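Local coordinates for uncharacterized protein (Bacteroides thetaiotaomicron VPI-5482, PDB 2RLD) that is of unknown function but binds calcium and folds as a four-helix bundle of the 23S rRNA-intervening sequence protein family, at residues C[10-15]-C[106-111]; C[41-46]-C[78-83]. All blocks are in the same frame, centred on the assembly; numbering follows the deposited sequence.

Interaction 1: residues C[10-15]-C[106-111]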
loop_
_atom_site.group_PDB
_atom_site.type_symbol
_atom_site.label_atom_id
_atom_site.label_comp_id
_atom_site.label_asym_id
_atom_site.label_seq_id
_atom_site.Cartn_x
_atom_site.Cartn_y
_atom_site.Cartn_z
ATOM N N VAL C 10 -3.458 26.408 -17.725
ATOM C CA VAL C 10 -3.905 25.416 -18.685
ATOM C C VAL C 10 -3.544 23.996 -18.256
ATOM O O VAL C 10 -4.358 23.088 -18.412
ATOM C CB VAL C 10 -3.342 25.701 -20.088
ATOM C CG1 VAL C 10 -3.581 24.501 -21.030
ATOM C CG2 VAL C 10 -3.967 26.979 -20.639
ATOM N N VAL C 11 -2.355 23.785 -17.700
ATOM C CA VAL C 11 -1.988 22.423 -17.297
ATOM C C VAL C 11 -2.842 21.943 -16.112
ATOM O O VAL C 11 -3.135 20.755 -16.013
ATOM C CB VAL C 11 -0.469 22.255 -17.005
ATOM C CG1 VAL C 11 -0.086 22.857 -15.648
ATOM C CG2 VAL C 11 -0.088 20.780 -17.081
ATOM N N LYS C 12 -3.243 22.859 -15.233
ATOM C CA LYS C 12 -4.174 22.527 -14.159
ATOM C C LYS C 12 -5.484 22.024 -14.738
ATOM O O LYS C 12 -5.940 20.934 -14.387
ATOM C CB LYS C 12 -4.446 23.743 -13.267
ATOM C CG LYS C 12 -5.504 23.497 -12.206
ATOM N N ASP C 13 -6.117 22.816 -15.604
ATOM C CA ASP C 13 -7.379 22.378 -16.205
ATOM C C ASP C 13 -7.222 21.048 -16.974
ATOM O O ASP C 13 -8.058 20.149 -16.865
ATOM C CB ASP C 13 -7.955 23.437 -17.141
ATOM C CG ASP C 13 -9.264 22.985 -17.781
ATOM O OD1 ASP C 13 -10.244 22.806 -17.041
ATOM O OD2 ASP C 13 -9.307 22.766 -19.014
ATOM N N LYS C 14 -6.142 20.915 -17.735
ATOM C CA LYS C 14 -5.925 19.667 -18.479
ATOM C C LYS C 14 -5.785 18.481 -17.544
ATOM O O LYS C 14 -6.235 17.390 -17.866
ATOM C CB LYS C 14 -4.676 19.759 -19.351
ATOM C CG LYS C 14 -4.756 20.824 -20.413
ATOM C CD LYS C 14 -5.748 20.512 -21.492
ATOM C CE LYS C 14 -5.433 21.333 -22.751
ATOM N NZ LYS C 14 -6.521 21.232 -23.750
ATOM N N SER C 15 -5.126 18.687 -16.400
ATOM C CA SER C 15 -4.918 17.606 -15.440
ATOM C C SER C 15 -6.225 17.147 -14.791
ATOM O O SER C 15 -6.402 15.949 -14.505
ATOM C CB SER C 15 -3.857 18.015 -14.405
ATOM O OG SER C 15 -4.338 18.983 -13.469
ATOM N N GLU C 106 0.520 15.488 -23.691
ATOM C CA GLU C 106 0.286 16.936 -23.710
ATOM C C GLU C 106 0.616 17.544 -22.351
ATOM O O GLU C 106 1.175 18.623 -22.280
ATOM C CB GLU C 106 -1.167 17.238 -24.094
ATOM C CG GLU C 106 -1.551 18.699 -24.044
ATOM C CD GLU C 106 -3.011 18.941 -24.433
ATOM O OE1 GLU C 106 -3.872 18.060 -24.173
ATOM O OE2 GLU C 106 -3.294 20.014 -25.013
ATOM N N ILE C 107 0.240 16.858 -21.265
ATOM C CA ILE C 107 0.535 17.329 -19.912
ATOM C C ILE C 107 2.037 17.286 -19.622
ATOM O O ILE C 107 2.583 18.232 -19.028
ATOM C CB ILE C 107 -0.301 16.544 -18.838
ATOM C CG1 ILE C 107 -1.778 16.926 -18.946
ATOM C CG2 ILE C 107 0.234 16.757 -17.414
ATOM C CD1 ILE C 107 -2.699 16.020 -18.169
ATOM N N ASN C 108 2.707 16.213 -20.051
ATOM C CA ASN C 108 4.169 16.146 -19.960
ATOM C C ASN C 108 4.841 17.405 -20.517
ATOM O O ASN C 108 5.724 18.001 -19.896
ATOM C CB ASN C 108 4.711 14.970 -20.762
ATOM C CG ASN C 108 4.526 13.648 -20.075
ATOM O OD1 ASN C 108 3.524 13.414 -19.421
ATOM N ND2 ASN C 108 5.509 12.757 -20.234
ATOM N N LYS C 109 4.404 17.783 -21.710
ATOM C CA LYS C 109 5.029 18.856 -22.479
ATOM C C LYS C 109 4.895 20.187 -21.728
ATOM O O LYS C 109 5.861 20.948 -21.596
ATOM C CB LYS C 109 4.335 18.923 -23.830
ATOM C CG LYS C 109 4.864 19.960 -24.790
ATOM C CD LYS C 109 4.032 19.981 -26.067
ATOM C CE LYS C 109 2.558 20.216 -25.778
ATOM N NZ LYS C 109 1.908 21.087 -26.786
ATOM N N LEU C 110 3.695 20.450 -21.219
ATOM C CA LEU C 110 3.438 21.695 -20.509
ATOM C C LEU C 110 4.223 21.740 -19.183
ATOM O O LEU C 110 4.846 22.769 -18.832
ATOM C CB LEU C 110 1.934 21.836 -20.261
ATOM C CG LEU C 110 1.081 21.920 -21.537
ATOM C CD1 LEU C 110 -0.428 21.764 -21.254
ATOM C CD2 LEU C 110 1.379 23.231 -22.245
ATOM N N LEU C 111 4.220 20.618 -18.455
ATOM C CA LEU C 111 4.983 20.564 -17.200
ATOM C C LEU C 111 6.469 20.805 -17.433
ATOM O O LEU C 111 7.119 21.556 -16.698
ATOM C CB LEU C 111 4.780 19.239 -16.483
ATOM C CG LEU C 111 3.371 18.980 -15.954
ATOM C CD1 LEU C 111 3.259 17.509 -15.571
ATOM C CD2 LEU C 111 3.063 19.883 -14.767
#
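Segments 10-15 and 106-111, on helices 7-32 and 94-116, pack nearly antiparallel, their directions 156° apart and their axes 10.0 Å apart at closest approach; V11 and I107 sit where the backbones come nearest, CA to CA 6.3 Å.

Apolar packing holds the centre. V11 CG2 lies 4.0 Å from I107 CG2, 3.9 Å from L110 CB and 4.0 Å from L111 CD2, so one methyl fills the space between three larger side chains. A short beta-branched residue suits this position, since it lets the longer isoleucine and leucines reach across. I107 also extends its CD1 against the backbone one turn beyond V11, 3.8 Å from K14 O and 3.9 Å from S15 CA. S15 is small enough to accept that methyl, and its OG is satisfied at home by donating to K12 O (2.7 Å). V10 CG1 meets L110 CD1 at 4.2 Å, closing the apolar patch toward its more exposed side.

The polar part lies at the margin. K14 and E106 form a long salt bridge, NZ to OE2 3.7 Å, while K14 CE approaches the same OE2 at 3.4 Å. Long side chains carry the charges to the partly exposed margin, and the aliphatic part of K14 still covers I107, CB to CG1 4.1 Å.

In the bundle, the first and last helices meet here close to the bound calcium ion, whose ligands include D8, just before V10. I53 of helix 38-57 touches V11, S15 and L111, while I49 touches I107; L69 and A72 of helix 62-88 cover L111, completing the four-helix interior.

Interaction 2: residues C[41-46]-C[78-83]. With EDO (1,2-ethanediol), chain L.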
loop_
_atom_site.group_PDB
_atom_site.type_symbol
_atom_site.label_atom_id
_atom_site.label_comp_id
_atom_site.label_asym_id
_atom_site.label_seq_id
_atom_site.Cartn_x
_atom_site.Cartn_y
_atom_site.Cartn_z
ATOM N N GLN C 41 -3.334 0.792 -10.103
ATOM C CA GLN C 41 -2.074 1.524 -10.213
ATOM C C GLN C 41 -2.271 2.787 -11.035
ATOM O O GLN C 41 -1.858 3.872 -10.636
ATOM C CB GLN C 41 -0.988 0.683 -10.835
ATOM C CG GLN C 41 -0.573 -0.518 -10.026
ATOM C CD GLN C 41 0.486 -0.209 -9.028
ATOM O OE1 GLN C 41 0.479 0.864 -8.419
ATOM N NE2 GLN C 41 1.416 -1.146 -8.839
ATOM N N ILE C 42 -2.967 2.671 -12.165
ATOM C CA ILE C 42 -3.119 3.814 -13.060
ATOM C C ILE C 42 -4.172 4.796 -12.571
ATOM O O ILE C 42 -4.079 5.995 -12.862
ATOM C CB ILE C 42 -3.393 3.368 -14.531
ATOM C CG1 ILE C 42 -3.047 4.514 -15.484
ATOM C CG2 ILE C 42 -4.813 2.853 -14.726
ATOM C CD1 ILE C 42 -3.294 4.215 -16.954
ATOM N N LEU C 43 -5.167 4.321 -11.822
ATOM C CA LEU C 43 -6.086 5.240 -11.160
ATOM C C LEU C 43 -5.315 6.181 -10.252
ATOM O O LEU C 43 -5.518 7.395 -10.269
ATOM C CB LEU C 43 -7.107 4.463 -10.336
ATOM C CG LEU C 43 -8.066 5.331 -9.519
ATOM C CD1 LEU C 43 -8.923 6.241 -10.402
ATOM C CD2 LEU C 43 -8.924 4.400 -8.645
ATOM N N ARG C 44 -4.389 5.615 -9.489
ATOM C CA ARG C 44 -3.568 6.405 -8.582
ATOM C C ARG C 44 -2.629 7.368 -9.315
ATOM O O ARG C 44 -2.617 8.581 -9.034
ATOM C CB ARG C 44 -2.763 5.494 -7.654
ATOM C CG ARG C 44 -1.931 6.249 -6.611
ATOM N N SER C 45 -1.849 6.864 -10.260
ATOM C CA SER C 45 -0.879 7.713 -10.918
ATOM C C SER C 45 -1.579 8.772 -11.760
ATOM O O SER C 45 -1.217 9.939 -11.693
ATOM C CB SER C 45 0.150 6.898 -11.729
ATOM O OG SER C 45 -0.390 6.252 -12.873
ATOM N N GLY C 46 -2.642 8.390 -12.458
ATOM C CA GLY C 46 -3.302 9.287 -13.410
ATOM C C GLY C 46 -4.024 10.437 -12.719
ATOM O O GLY C 46 -4.082 11.544 -13.242
ATOM N N GLU C 78 4.636 7.685 -15.068
ATOM C CA GLU C 78 4.175 6.361 -14.609
ATOM C C GLU C 78 2.869 5.967 -15.304
ATOM O O GLU C 78 2.687 4.811 -15.717
ATOM C CB GLU C 78 4.003 6.332 -13.094
ATOM C CG GLU C 78 3.742 4.909 -12.624
ATOM C CD GLU C 78 3.397 4.773 -11.166
ATOM O OE1 GLU C 78 3.795 5.649 -10.364
ATOM O OE2 GLU C 78 2.726 3.768 -10.835
ATOM N N THR C 79 1.982 6.931 -15.453
ATOM C CA THR C 79 0.686 6.698 -16.104
ATOM C C THR C 79 0.932 6.214 -17.540
ATOM O O THR C 79 0.269 5.303 -18.012
ATOM C CB THR C 79 -0.176 7.993 -16.099
ATOM O OG1 THR C 79 -0.431 8.410 -14.744
ATOM C CG2 THR C 79 -1.507 7.782 -16.826
ATOM N N GLU C 80 1.877 6.847 -18.221
ATOM C CA GLU C 80 2.245 6.467 -19.604
ATOM C C GLU C 80 2.777 5.029 -19.664
ATOM O O GLU C 80 2.503 4.292 -20.603
ATOM C CB GLU C 80 3.197 7.526 -20.175
ATOM C CG GLU C 80 2.391 8.807 -20.508
ATOM C CD GLU C 80 3.109 10.122 -20.250
ATOM O OE1 GLU C 80 4.349 10.116 -20.097
ATOM O OE2 GLU C 80 2.405 11.163 -20.184
ATOM N N TYR C 81 3.519 4.632 -18.643
ATOM C CA TYR C 81 3.978 3.246 -18.511
ATOM C C TYR C 81 2.785 2.312 -18.441
ATOM O O TYR C 81 2.695 1.337 -19.195
ATOM C CB TYR C 81 4.830 3.091 -17.237
ATOM C CG TYR C 81 5.151 1.636 -16.845
ATOM C CD1 TYR C 81 6.171 0.931 -17.448
ATOM C CD2 TYR C 81 4.427 1.010 -15.853
ATOM C CE1 TYR C 81 6.454 -0.398 -17.072
ATOM C CE2 TYR C 81 4.674 -0.319 -15.480
ATOM C CZ TYR C 81 5.680 -1.014 -16.102
ATOM O OH TYR C 81 5.943 -2.302 -15.681
ATOM N N TRP C 82 1.854 2.608 -17.539
ATOM C CA TRP C 82 0.686 1.713 -17.389
ATOM C C TRP C 82 -0.133 1.679 -18.678
ATOM O O TRP C 82 -0.590 0.605 -19.089
ATOM C CB TRP C 82 -0.206 2.085 -16.174
ATOM C CG TRP C 82 0.491 1.868 -14.854
ATOM C CD1 TRP C 82 0.899 2.830 -13.956
ATOM C CD2 TRP C 82 0.900 0.611 -14.311
ATOM N NE1 TRP C 82 1.529 2.223 -12.879
ATOM C CE2 TRP C 82 1.553 0.871 -13.083
ATOM C CE3 TRP C 82 0.782 -0.723 -14.755
ATOM C CZ2 TRP C 82 2.078 -0.141 -12.296
ATOM C CZ3 TRP C 82 1.278 -1.725 -13.951
ATOM C CH2 TRP C 82 1.935 -1.427 -12.737
ATOM N N LEU C 83 -0.265 2.818 -19.358
ATOM C CA LEU C 83 -1.031 2.828 -20.611
ATOM C C LEU C 83 -0.364 1.927 -21.657
ATOM O O LEU C 83 -1.014 1.203 -22.412
ATOM C CB LEU C 83 -1.159 4.248 -21.140
ATOM C CG LEU C 83 -2.116 5.166 -20.379
ATOM C CD1 LEU C 83 -1.980 6.610 -20.882
ATOM C CD2 LEU C 83 -3.602 4.668 -20.468
HETATM C C1 EDO L . 3.739 1.341 -8.554
HETATM O O1 EDO L . 4.258 0.198 -7.882
HETATM C C2 EDO L . 4.904 2.239 -8.922
HETATM O O2 EDO L . 4.982 3.332 -8.011
HETATM O O HOH W 1 0.410 4.036 -9.022
#
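E78 opens the contact with its CD 3.9 Å from S45 CB. Its OE2 accepts a hydrogen bond from W82 NE1 (2.8 Å), and water 1 links that OE2 (3.0 Å) to Q41 O (2.8 Å). T79 OG1 accepts from S45 OG (2.9 Å) and bonds to E75 O; short hydroxyl side chains suit axes approaching to 8.8 Å. The backbones come nearest here, G46 CA to T79 CA 5.5 Å; a CB on G46 would crowd I42 O. Q41 CB lies over one face of the W82 indole, a CH-pi contact 3.8 Å from the five-membered ring centroid. Q41 NE2 gives EDO O1 a weak hydrogen bond (3.3 Å), the ethanediol probably coming from the crystallisation liquor. L83 CD2 meets I42 CD1 (3.6 Å) in the interior beside L25. A51 of the third subunit packs on E78 and W82, and like-charged E55 of that subunit lies near the E78 carboxylate. The chemistry grades from polar to apolar: E78 OE2 satisfies the indole N-H, and hydrocarbon packing takes over toward the bundle core.

How the interactions relate
From the N terminus, the chain enters helix 7-32 with residues 10-15, turns back through helix 38-57 and, at 41-46, supplies one side of interaction 2. Helix 62-88 returns to close that loop at 78-83, a local pairing of the second and third helices. Helix 94-116 then brings 106-111 back to 10-15, so interaction 1 closes the wider loop, with interaction 2 lying wholly within it and no crossing. Their centres are 16 Å apart, on opposite sides of the chain's centre. The side chains of N108 and E80 come together between the two contacts. Together the contacts join first helix to last and second to third within one four-helix bundle.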